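Long-range contact in transcription regulator AsnC/Lrp ligand binding domain-containing protein (Sulfolobus tokodaii, PDB 2ZBC), which binds isoleucine between its subunits as a stand-alone RAM module and probably senses amino acids in Lrp/AsnC-type transcriptional regulation: residues V6-D11 against Y38-K43. Numbering follows the deposited sequence.
Sequences VLINTD and YDIVVK. With ILE (isoleucine), chain J.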
loop_
_atom_site.group_PDB
_atom_site.type_symbol
_atom_site.label_atom_id
_atom_site.label_comp_id
_atom_site.label_asym_id
_atom_site.label_seq_id
_atom_site.Cartn_x
_atom_site.Cartn_y
_atom_site.Cartn_z
ATOM N N VAL A 6 9.103 -15.048 3.754
ATOM C CA VAL A 6 9.563 -13.925 2.979
ATOM C C VAL A 6 8.738 -13.816 1.701
ATOM O O VAL A 6 8.618 -14.782 0.956
ATOM C CB VAL A 6 11.049 -14.062 2.613
ATOM C CG1 VAL A 6 11.537 -12.844 1.908
ATOM C CG2 VAL A 6 11.907 -14.282 3.895
ATOM N N LEU A 7 8.158 -12.651 1.485
ATOM C CA LEU A 7 7.375 -12.378 0.282
ATOM C C LEU A 7 8.313 -11.672 -0.732
ATOM O O LEU A 7 8.926 -10.628 -0.424
ATOM C CB LEU A 7 6.171 -11.487 0.597
ATOM C CG LEU A 7 5.285 -12.011 1.749
ATOM C CD1 LEU A 7 4.249 -11.030 2.167
ATOM C CD2 LEU A 7 4.679 -13.337 1.326
ATOM N N ILE A 8 8.469 -12.246 -1.908
ATOM C CA ILE A 8 9.465 -11.730 -2.853
ATOM C C ILE A 8 8.730 -11.150 -4.044
ATOM O O ILE A 8 7.795 -11.775 -4.533
ATOM C CB ILE A 8 10.359 -12.868 -3.281
ATOM C CG1 ILE A 8 11.151 -13.423 -2.077
ATOM C CG2 ILE A 8 11.375 -12.396 -4.272
ATOM C CD1 ILE A 8 11.914 -14.662 -2.444
ATOM N N ASN A 9 9.180 -9.998 -4.544
ATOM C CA ASN A 9 8.758 -9.491 -5.843
ATOM C C ASN A 9 9.958 -9.566 -6.699
ATOM O O ASN A 9 11.065 -9.147 -6.281
ATOM C CB ASN A 9 8.226 -8.036 -5.833
ATOM C CG ASN A 9 6.756 -7.967 -5.367
ATOM O OD1 ASN A 9 5.764 -7.908 -6.182
ATOM N ND2 ASN A 9 6.607 -7.943 -4.062
ATOM N N THR A 10 9.752 -10.019 -7.935
ATOM C CA THR A 10 10.863 -10.120 -8.903
ATOM C C THR A 10 10.719 -9.034 -9.981
ATOM O O THR A 10 9.686 -8.398 -10.064
ATOM C CB THR A 10 10.872 -11.477 -9.617
ATOM O OG1 THR A 10 9.680 -11.671 -10.390
ATOM C CG2 THR A 10 10.866 -12.611 -8.617
ATOM N N ASP A 11 11.785 -8.827 -10.776
ATOM C CA ASP A 11 11.671 -8.090 -12.034
ATOM C C ASP A 11 10.567 -8.766 -12.840
ATOM O O ASP A 11 10.295 -10.001 -12.696
ATOM C CB ASP A 11 12.957 -8.132 -12.833
ATOM C CG ASP A 11 14.039 -7.320 -12.200
ATOM O OD1 ASP A 11 13.757 -6.474 -11.310
ATOM O OD2 ASP A 11 15.203 -7.488 -12.577
ATOM N N TYR A 38 2.397 -10.054 -4.571
ATOM C CA TYR A 38 3.720 -10.648 -4.456
ATOM C C TYR A 38 3.832 -11.831 -5.437
ATOM O O TYR A 38 2.814 -12.338 -5.958
ATOM C CB TYR A 38 3.956 -11.151 -2.970
ATOM C CG TYR A 38 3.605 -10.117 -1.966
ATOM C CD1 TYR A 38 4.458 -9.068 -1.697
ATOM C CD2 TYR A 38 2.395 -10.174 -1.283
ATOM C CE1 TYR A 38 4.112 -8.137 -0.802
ATOM C CE2 TYR A 38 2.048 -9.237 -0.384
ATOM C CZ TYR A 38 2.902 -8.207 -0.155
ATOM O OH TYR A 38 2.461 -7.238 0.720
ATOM N N ASP A 39 5.069 -12.209 -5.734
ATOM C CA ASP A 39 5.371 -13.132 -6.770
ATOM C C ASP A 39 5.838 -14.465 -6.266
ATOM O O ASP A 39 5.495 -15.492 -6.893
ATOM C CB ASP A 39 6.467 -12.606 -7.601
ATOM C CG ASP A 39 6.070 -11.278 -8.286
ATOM O OD1 ASP A 39 4.862 -11.103 -8.531
ATOM O OD2 ASP A 39 6.920 -10.400 -8.523
ATOM N N ILE A 40 6.605 -14.463 -5.173
ATOM C CA ILE A 40 7.038 -15.724 -4.558
ATOM C C ILE A 40 6.969 -15.651 -3.036
ATOM O O ILE A 40 7.225 -14.591 -2.433
ATOM C CB ILE A 40 8.507 -15.976 -4.917
ATOM C CG1 ILE A 40 8.729 -16.096 -6.430
ATOM C CG2 ILE A 40 9.092 -17.154 -4.185
ATOM C CD1 ILE A 40 10.163 -16.257 -6.847
ATOM N N VAL A 41 6.627 -16.790 -2.420
ATOM C CA VAL A 41 6.497 -16.900 -0.951
ATOM C C VAL A 41 7.502 -17.961 -0.596
ATOM O O VAL A 41 7.478 -19.016 -1.164
ATOM C CB VAL A 41 5.096 -17.320 -0.484
ATOM C CG1 VAL A 41 5.127 -17.593 1.027
ATOM C CG2 VAL A 41 4.052 -16.374 -0.879
ATOM N N VAL A 42 8.430 -17.667 0.291
ATOM C CA VAL A 42 9.334 -18.691 0.792
ATOM C C VAL A 42 9.200 -18.814 2.296
ATOM O O VAL A 42 8.943 -17.817 2.987
ATOM C CB VAL A 42 10.829 -18.413 0.469
ATOM C CG1 VAL A 42 11.136 -18.618 -1.013
ATOM C CG2 VAL A 42 11.254 -17.123 0.887
ATOM N N LYS A 43 9.310 -20.021 2.802
ATOM C CA LYS A 43 9.570 -20.212 4.243
ATOM C C LYS A 43 11.055 -20.404 4.446
ATOM O O LYS A 43 11.694 -21.206 3.771
ATOM C CB LYS A 43 8.771 -21.388 4.770
ATOM C CG LYS A 43 8.717 -21.417 6.324
ATOM C CD LYS A 43 7.481 -22.237 6.729
ATOM C CE LYS A 43 7.763 -23.198 7.810
ATOM N NZ LYS A 43 8.301 -22.578 8.974
HETATM N N ILE J . 2.352 -12.181 -8.853
HETATM C CA ILE J . 2.332 -11.964 -10.338
HETATM C C ILE J . 0.994 -11.604 -10.837
HETATM O O ILE J . 0.036 -11.758 -10.048
HETATM C CB ILE J . 2.924 -13.153 -11.111
HETATM C CG1 ILE J . 1.988 -14.378 -11.166
HETATM C CG2 ILE J . 4.261 -13.483 -10.598
HETATM C CD1 ILE J . 2.498 -15.498 -12.094
HETATM O OXT ILE J . 0.986 -11.111 -11.973
#
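The two central strands of the RAM-module sheet, antiparallel neighbours in the 2-3-1-4 order of a ferredoxin-like βαββαβ fold, meet here, with a classic beta bulge where strand 40-45 begins, beside bound isoleucine. The bulge is diagnosed at Ile8 O, which accepts both Asp39 N and Ile40 N, each at 3.0 Å and in the carbonyl plane. Regular pairing follows: Ile8 N donates to Ile40 O at 2.7 Å, and Val6 exchanges two backbone bonds with Val42. On the sheet face carrying Val6, Ile8, Ile40 and Val42, Ile8 and Ile40 lie side by side, and helix 15-22 packs on them.

Asp39 is the first of the two bulge residues facing Ile8, and its side chain can be followed outward. Asp39 CB lies 3.4 Å from Ile8 O. Chi1 of -62° sets CG anti to the carbonyl carbon, and rotation about CB-CG then turns the two oxygens to different partners. Asp39 OD2 uses its anti lone pair to accept Thr10 N at 2.9 Å, with a nearly straight N-H...O angle of 165°. Asp39 OD1 accepts the ligand amino nitrogen, ILE N, at 2.8 Å. Arg61 of a third subunit forms a salt bridge with OD2, while Val34 O, Gly36 O and, from that subunit, Thr69 and Thr71 complete the polar grip on the ligand. An alanine at Asp39 would probably weaken isoleucine binding and the tie to the third subunit, since the ligand amino group, Thr10 N and Arg61 would all lose their carboxylate partner.

Tyr38 OH hydrogen-bonds Tyr38 OH of the second subunit. On the sheet face carrying Leu7 and Val41, Leu7 covers one face of the Tyr38 ring: the CH-pi contact brings Leu7 CD1 to 3.9 Å from the Tyr38 ring centroid, only 12° off its normal.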